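Local coordinates for chaperone CupB2 (Pseudomonas aeruginosa, PDB 3Q48), which probably acts as a periplasmic chaperone in fimbrial assembly, helping pilus subunits to fold in the manner of the PapD-like pilus chaperone family, at residues A85-E90 / A95-A100; L48-T53 / L116-V121; E231-N234 / G238-T241. All coordinates share one frame; numbering follows the deposited sequence.

Interaction 1: A85-E90 / A95-A100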
# COMPACT_ATOMS: atom_id res chain seq x y z
N ALA A 85 -8.23 19.70 2.92
CA ALA A 85 -8.65 18.55 3.74
C ALA A 85 -10.07 18.09 3.36
O ALA A 85 -10.40 16.93 3.55
CB ALA A 85 -8.56 18.86 5.24
N VAL A 86 -10.86 19.00 2.81
CA VAL A 86 -12.22 18.76 2.40
C VAL A 86 -12.36 19.44 1.04
O VAL A 86 -11.99 20.62 0.85
CB VAL A 86 -13.25 19.37 3.40
CG1 VAL A 86 -14.67 18.84 3.11
CG2 VAL A 86 -12.89 19.09 4.88
N THR A 87 -12.90 18.70 0.08
CA THR A 87 -13.05 19.27 -1.26
C THR A 87 -14.36 18.84 -2.00
O THR A 87 -14.88 17.75 -1.85
CB THR A 87 -11.73 19.15 -2.06
OG1 THR A 87 -11.88 19.80 -3.32
CG2 THR A 87 -11.34 17.75 -2.29
N ARG A 88 -14.95 19.79 -2.69
CA ARG A 88 -16.03 19.52 -3.59
C ARG A 88 -15.45 18.91 -4.87
O ARG A 88 -14.40 19.35 -5.37
CB ARG A 88 -16.68 20.83 -3.95
CG ARG A 88 -18.08 20.69 -4.48
CD ARG A 88 -18.50 21.97 -5.18
NE ARG A 88 -19.96 22.00 -5.22
CZ ARG A 88 -20.67 21.85 -6.32
NH1 ARG A 88 -20.04 21.68 -7.49
NH2 ARG A 88 -21.99 21.87 -6.25
N VAL A 89 -16.13 17.90 -5.41
CA VAL A 89 -15.68 17.28 -6.62
C VAL A 89 -16.87 17.31 -7.56
O VAL A 89 -17.90 16.71 -7.27
CB VAL A 89 -15.21 15.84 -6.36
CG1 VAL A 89 -14.50 15.26 -7.58
CG2 VAL A 89 -14.30 15.75 -5.08
N GLU A 90 -16.73 18.02 -8.68
CA GLU A 90 -17.79 18.16 -9.66
C GLU A 90 -18.32 16.83 -10.14
O GLU A 90 -17.60 15.84 -10.13
CB GLU A 90 -17.34 18.95 -10.91
CG GLU A 90 -16.97 20.41 -10.74
CD GLU A 90 -18.00 21.23 -9.97
OE1 GLU A 90 -19.22 21.12 -10.23
OE2 GLU A 90 -17.56 22.02 -9.11
N ALA A 95 -10.91 16.30 -8.52
CA ALA A 95 -10.13 17.25 -7.75
C ALA A 95 -8.72 16.76 -7.57
O ALA A 95 -8.41 15.61 -7.84
CB ALA A 95 -10.78 17.53 -6.41
N VAL A 96 -7.86 17.64 -7.11
CA VAL A 96 -6.47 17.34 -6.96
C VAL A 96 -6.16 17.54 -5.49
O VAL A 96 -6.42 18.63 -4.93
CB VAL A 96 -5.61 18.34 -7.76
CG1 VAL A 96 -4.10 18.03 -7.53
CG2 VAL A 96 -5.97 18.35 -9.27
N LEU A 97 -5.60 16.51 -4.86
CA LEU A 97 -5.22 16.65 -3.46
C LEU A 97 -3.73 16.75 -3.44
O LEU A 97 -3.06 16.13 -4.26
CB LEU A 97 -5.62 15.44 -2.62
CG LEU A 97 -7.05 14.92 -2.66
CD1 LEU A 97 -7.04 13.64 -1.90
CD2 LEU A 97 -8.11 15.92 -2.08
N ARG A 98 -3.22 17.50 -2.47
CA ARG A 98 -1.83 17.77 -2.38
C ARG A 98 -1.33 17.26 -1.07
O ARG A 98 -1.79 17.67 -0.02
CB ARG A 98 -1.62 19.28 -2.53
CG ARG A 98 -0.23 19.66 -2.79
CD ARG A 98 -0.13 21.13 -2.90
NE ARG A 98 -0.46 21.53 -4.26
CZ ARG A 98 0.28 21.24 -5.34
NH1 ARG A 98 1.40 20.52 -5.24
NH2 ARG A 98 -0.12 21.64 -6.54
N ILE A 99 -0.37 16.33 -1.14
CA ILE A 99 0.31 15.76 0.06
C ILE A 99 1.71 16.34 0.30
O ILE A 99 2.59 16.17 -0.53
CB ILE A 99 0.38 14.26 -0.04
CG1 ILE A 99 -1.04 13.70 -0.29
CG2 ILE A 99 1.02 13.69 1.26
CD1 ILE A 99 -1.08 12.23 -0.69
N ALA A 100 1.88 17.04 1.43
CA ALA A 100 3.18 17.68 1.83
C ALA A 100 3.84 17.03 3.03
O ALA A 100 3.18 16.75 4.01
CB ALA A 100 3.00 19.18 2.12
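R88 NH1 is held by both carboxylate oxygens of E90, OE1 at 2.9 Å and OE2, through a weak bond, at 3.0 Å, while the carbonyl O of R88 lies against the methyl of A95. The two segments belong to the β hairpin of strands 80-89 and 93-101 in the N-terminal immunoglobulin-like domain. They run antiparallel, at 162°, but no hydrogen bond joins them: the axes stay 7.9 Å apart, because the strands have diverged here. Strand 86-89 pairs with strand 58-65 through T87 with A60 and V89 with V58, whereas strand 95-100 pairs with strand 45-52. Van der Waals contacts, most of them made by side chains, bridge the gap. The methyl CB of A95 points at the other strand and touches T87 OG1, at 4.0 Å, and V89 CG2, at 4.2 Å. With OG1 of T87 turned away from its own backbone N (chi1 -176°), the hydroxyl lies beside its carbonyl carbon, within weak bonding range of R88 O, and CG2 is left to face L97. Those two chains cross at an angle, and buried L97 also packs on V82 and I118 as it descends into the core between the sheets. At the end nearer the turn, V89 turns its other branch to the A95 backbone, CG1 coming to 3.9 Å from A95 N.

Interaction 2: L48-T53 / L116-V121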
# COMPACT_ATOMS: atom_id res chain seq x y z
N LEU A 48 -2.27 13.98 -6.26
CA LEU A 48 -3.09 12.78 -6.39
C LEU A 48 -4.44 13.25 -6.89
O LEU A 48 -4.99 14.22 -6.36
CB LEU A 48 -3.26 12.14 -5.00
CG LEU A 48 -4.41 11.12 -4.83
CD1 LEU A 48 -3.96 9.76 -5.26
CD2 LEU A 48 -4.95 11.07 -3.38
N ARG A 49 -4.99 12.57 -7.89
CA ARG A 49 -6.33 12.92 -8.41
C ARG A 49 -7.40 12.04 -7.78
O ARG A 49 -7.19 10.82 -7.65
CB ARG A 49 -6.40 12.82 -9.92
CG ARG A 49 -5.46 13.75 -10.61
CD ARG A 49 -5.59 13.56 -12.11
NE ARG A 49 -4.57 14.30 -12.85
CZ ARG A 49 -4.50 14.35 -14.19
NH1 ARG A 49 -5.40 13.70 -14.92
NH2 ARG A 49 -3.54 15.04 -14.79
N VAL A 50 -8.52 12.66 -7.39
CA VAL A 50 -9.71 11.94 -7.01
C VAL A 50 -10.86 12.34 -7.92
O VAL A 50 -11.20 13.49 -7.99
CB VAL A 50 -10.11 12.18 -5.53
CG1 VAL A 50 -8.92 11.94 -4.60
CG2 VAL A 50 -10.66 13.59 -5.34
N SER A 51 -11.45 11.37 -8.61
CA SER A 51 -12.53 11.60 -9.56
C SER A 51 -13.89 11.31 -8.96
O SER A 51 -14.06 10.38 -8.16
CB SER A 51 -12.40 10.69 -10.79
OG SER A 51 -11.17 10.88 -11.44
N ASN A 52 -14.86 12.13 -9.35
CA ASN A 52 -16.26 11.92 -9.00
C ASN A 52 -16.93 11.38 -10.25
O ASN A 52 -17.14 12.10 -11.25
CB ASN A 52 -16.87 13.22 -8.50
CG ASN A 52 -18.34 13.13 -8.30
OD1 ASN A 52 -18.92 12.07 -8.47
ND2 ASN A 52 -18.96 14.26 -7.94
N THR A 53 -17.24 10.08 -10.22
CA THR A 53 -17.71 9.43 -11.45
C THR A 53 -19.23 9.58 -11.65
O THR A 53 -19.73 9.45 -12.78
CB THR A 53 -17.20 7.98 -11.57
OG1 THR A 53 -17.23 7.60 -12.95
CG2 THR A 53 -18.03 7.02 -10.71
N LEU A 116 -3.47 6.86 3.51
CA LEU A 116 -4.31 7.96 3.08
C LEU A 116 -5.74 7.49 3.13
O LEU A 116 -6.05 6.40 2.63
CB LEU A 116 -3.98 8.39 1.66
CG LEU A 116 -4.79 9.49 1.01
CD1 LEU A 116 -4.79 10.80 1.80
CD2 LEU A 116 -4.21 9.68 -0.38
N ASN A 117 -6.58 8.27 3.82
CA ASN A 117 -8.02 7.99 3.87
C ASN A 117 -8.77 9.03 3.01
O ASN A 117 -8.41 10.21 3.00
CB ASN A 117 -8.54 8.07 5.28
CG ASN A 117 -7.88 7.12 6.21
OD1 ASN A 117 -8.29 5.96 6.31
ND2 ASN A 117 -6.90 7.62 6.98
N ILE A 118 -9.79 8.58 2.28
CA ILE A 118 -10.65 9.48 1.51
C ILE A 118 -12.04 9.12 1.89
O ILE A 118 -12.44 7.98 1.75
CB ILE A 118 -10.54 9.28 -0.00
CG1 ILE A 118 -9.08 9.50 -0.53
CG2 ILE A 118 -11.69 10.05 -0.77
CD1 ILE A 118 -8.47 10.88 -0.35
N LEU A 119 -12.80 10.08 2.38
CA LEU A 119 -14.18 9.85 2.76
C LEU A 119 -15.10 10.73 1.91
O LEU A 119 -14.90 11.98 1.81
CB LEU A 119 -14.37 10.16 4.24
CG LEU A 119 -15.71 9.84 4.87
CD1 LEU A 119 -16.13 8.42 4.62
CD2 LEU A 119 -15.64 10.07 6.36
N GLU A 120 -16.07 10.06 1.29
CA GLU A 120 -17.07 10.71 0.46
C GLU A 120 -18.29 11.00 1.33
O GLU A 120 -18.86 10.11 1.94
CB GLU A 120 -17.43 9.82 -0.74
CG GLU A 120 -18.41 10.46 -1.75
CD GLU A 120 -19.23 9.42 -2.58
OE1 GLU A 120 -18.63 8.67 -3.39
OE2 GLU A 120 -20.49 9.37 -2.42
N VAL A 121 -18.64 12.26 1.45
CA VAL A 121 -19.80 12.63 2.24
C VAL A 121 -20.68 13.21 1.15
O VAL A 121 -20.59 14.40 0.83
CB VAL A 121 -19.43 13.73 3.26
CG1 VAL A 121 -20.61 14.00 4.17
CG2 VAL A 121 -18.20 13.37 4.05
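The leucines L48 and L116, on strands 45-52 and 112-121, meet end on, methyl against methyl. Along L48, CB heads for the opposite strand and CG, swung to the far side from the backbone N (chi1 163°), is still 4.7 Å from L116 CD2. The chain then forks. L48 CD1 stays at 4.9 Å from L116 CD2, while L48 CD2 completes the contact, 3.4 Å from that same methyl, a snug fit. L97 of strand 93-101, the neighbour of strand 45-52 in its sheet, also packs against L48. One step along, V50 CG1 and I118 CD1 form a looser second contact at 4.4 Å, with I118 also covered by A62 and F140. No hydrogen bond crosses between the segments. N117, on the other side of its strand from L116 and I118, has its amide tied to D65, R137 and R139. With CA atoms 8.9 Å apart at V50 and I118, the strands are separated by a layer of side chains rather than paired, as expected of facing sheets in the hydrophobic core of an immunoglobulin-like β sandwich.

Interaction 3: E231-N234 / G238-T241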
# COMPACT_ATOMS: atom_id res chain seq x y z
N GLU A 231 2.07 -12.90 -6.64
CA GLU A 231 1.94 -11.72 -7.46
C GLU A 231 2.05 -10.53 -6.57
O GLU A 231 1.38 -10.48 -5.54
CB GLU A 231 0.58 -11.64 -8.16
CG GLU A 231 0.35 -12.73 -9.19
CD GLU A 231 -0.92 -12.56 -10.03
OE1 GLU A 231 -1.56 -11.48 -9.98
OE2 GLU A 231 -1.28 -13.50 -10.76
N VAL A 232 2.82 -9.54 -6.99
CA VAL A 232 3.02 -8.40 -6.18
C VAL A 232 2.60 -7.13 -6.89
O VAL A 232 2.71 -7.06 -8.09
CB VAL A 232 4.49 -8.34 -5.74
CG1 VAL A 232 4.83 -9.60 -4.89
CG2 VAL A 232 5.36 -8.28 -6.91
N ILE A 233 2.12 -6.14 -6.15
CA ILE A 233 1.68 -4.88 -6.68
C ILE A 233 2.83 -3.89 -6.71
O ILE A 233 3.45 -3.59 -5.68
CB ILE A 233 0.50 -4.35 -5.83
CG1 ILE A 233 -0.65 -5.35 -5.87
CG2 ILE A 233 -0.04 -2.99 -6.37
CD1 ILE A 233 -1.51 -5.41 -4.60
N ASN A 234 3.13 -3.35 -7.89
CA ASN A 234 4.21 -2.39 -8.02
C ASN A 234 3.73 -1.00 -7.61
O ASN A 234 2.60 -0.84 -7.21
CB ASN A 234 4.79 -2.43 -9.46
CG ASN A 234 3.79 -2.00 -10.55
OD1 ASN A 234 2.85 -1.25 -10.30
ND2 ASN A 234 4.01 -2.47 -11.78
N GLY A 238 0.29 -1.93 -11.01
CA GLY A 238 0.48 -3.11 -11.85
C GLY A 238 0.97 -4.31 -11.06
O GLY A 238 1.31 -4.21 -9.85
N ARG A 239 1.03 -5.46 -11.70
CA ARG A 239 1.34 -6.67 -10.96
C ARG A 239 2.43 -7.41 -11.69
O ARG A 239 2.50 -7.38 -12.90
CB ARG A 239 0.06 -7.53 -10.77
CG ARG A 239 -0.98 -6.88 -9.88
CD ARG A 239 -2.08 -7.79 -9.52
NE ARG A 239 -2.99 -7.90 -10.66
CZ ARG A 239 -3.49 -9.03 -11.10
NH1 ARG A 239 -3.20 -10.17 -10.49
NH2 ARG A 239 -4.27 -9.04 -12.16
N ASN A 240 3.30 -8.06 -10.93
CA ASN A 240 4.34 -8.89 -11.45
C ASN A 240 4.23 -10.22 -10.72
O ASN A 240 3.76 -10.24 -9.58
CB ASN A 240 5.67 -8.23 -11.15
CG ASN A 240 5.83 -6.93 -11.89
OD1 ASN A 240 6.25 -6.93 -13.03
ND2 ASN A 240 5.44 -5.81 -11.26
N THR A 241 4.68 -11.32 -11.34
CA THR A 241 4.60 -12.62 -10.72
C THR A 241 5.94 -13.37 -10.58
O THR A 241 6.86 -13.17 -11.35
CB THR A 241 3.51 -13.53 -11.43
OG1 THR A 241 3.46 -14.83 -10.82
CG2 THR A 241 3.79 -13.64 -12.86
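V232 and N240 form the hydrogen-bonded pair of this antiparallel ladder: V232 N donates to N240 O at 2.8 Å, and N240 N returns a bond to V232 O at 3.1 Å. Nearer the turn, N234 N binds G238 O at 2.8 Å. The side chain of N234 folds back, and OD1 takes two N-H groups: a weak, bent bond from G238 N at 2.7 Å, and one from Y236 N that makes an Asx turn. A chi1 of 65°, which sets CG between backbone N and carbonyl carbon, brings OD1 within reach of the backbone N-H of G238. On the face of E231, I233 and R239, the glutamate and arginine chains cross and pair as a salt bridge, but the modelled spacing is implausibly short and its detail doubtful. E231 CG also rests on T241 CB at 4.0 Å. On the other face, V232 CG2 packs beside N240 O, 3.7 Å away, and V232 leans on V185 and F187 of the adjoining strand. Strand 239-245 is thus zipped to strand 227-233 as the outer arm of a β hairpin in the C-terminal immunoglobulin-like domain.

Of the contact segments, 48-53 comes first, and its partner 116-121 follows after 62 residues; interaction 2 closes this long loop. Interaction 1 is nested inside it, spanning a short hairpin turn between 85-90 and 95-100. The two touch directly: N52 ND2 lies 2.8 Å from V89 O, L97 N is 2.8 Å from L48 O, and L97 CD1 packs on I118 CD1. Together they bind the diverging hairpin and the facing strands of the N-terminal domain into one core. Interaction 3 follows in series, closing a tight hairpin in the C-terminal domain, its centre about 24 Å from that of interaction 2 and without contact to either.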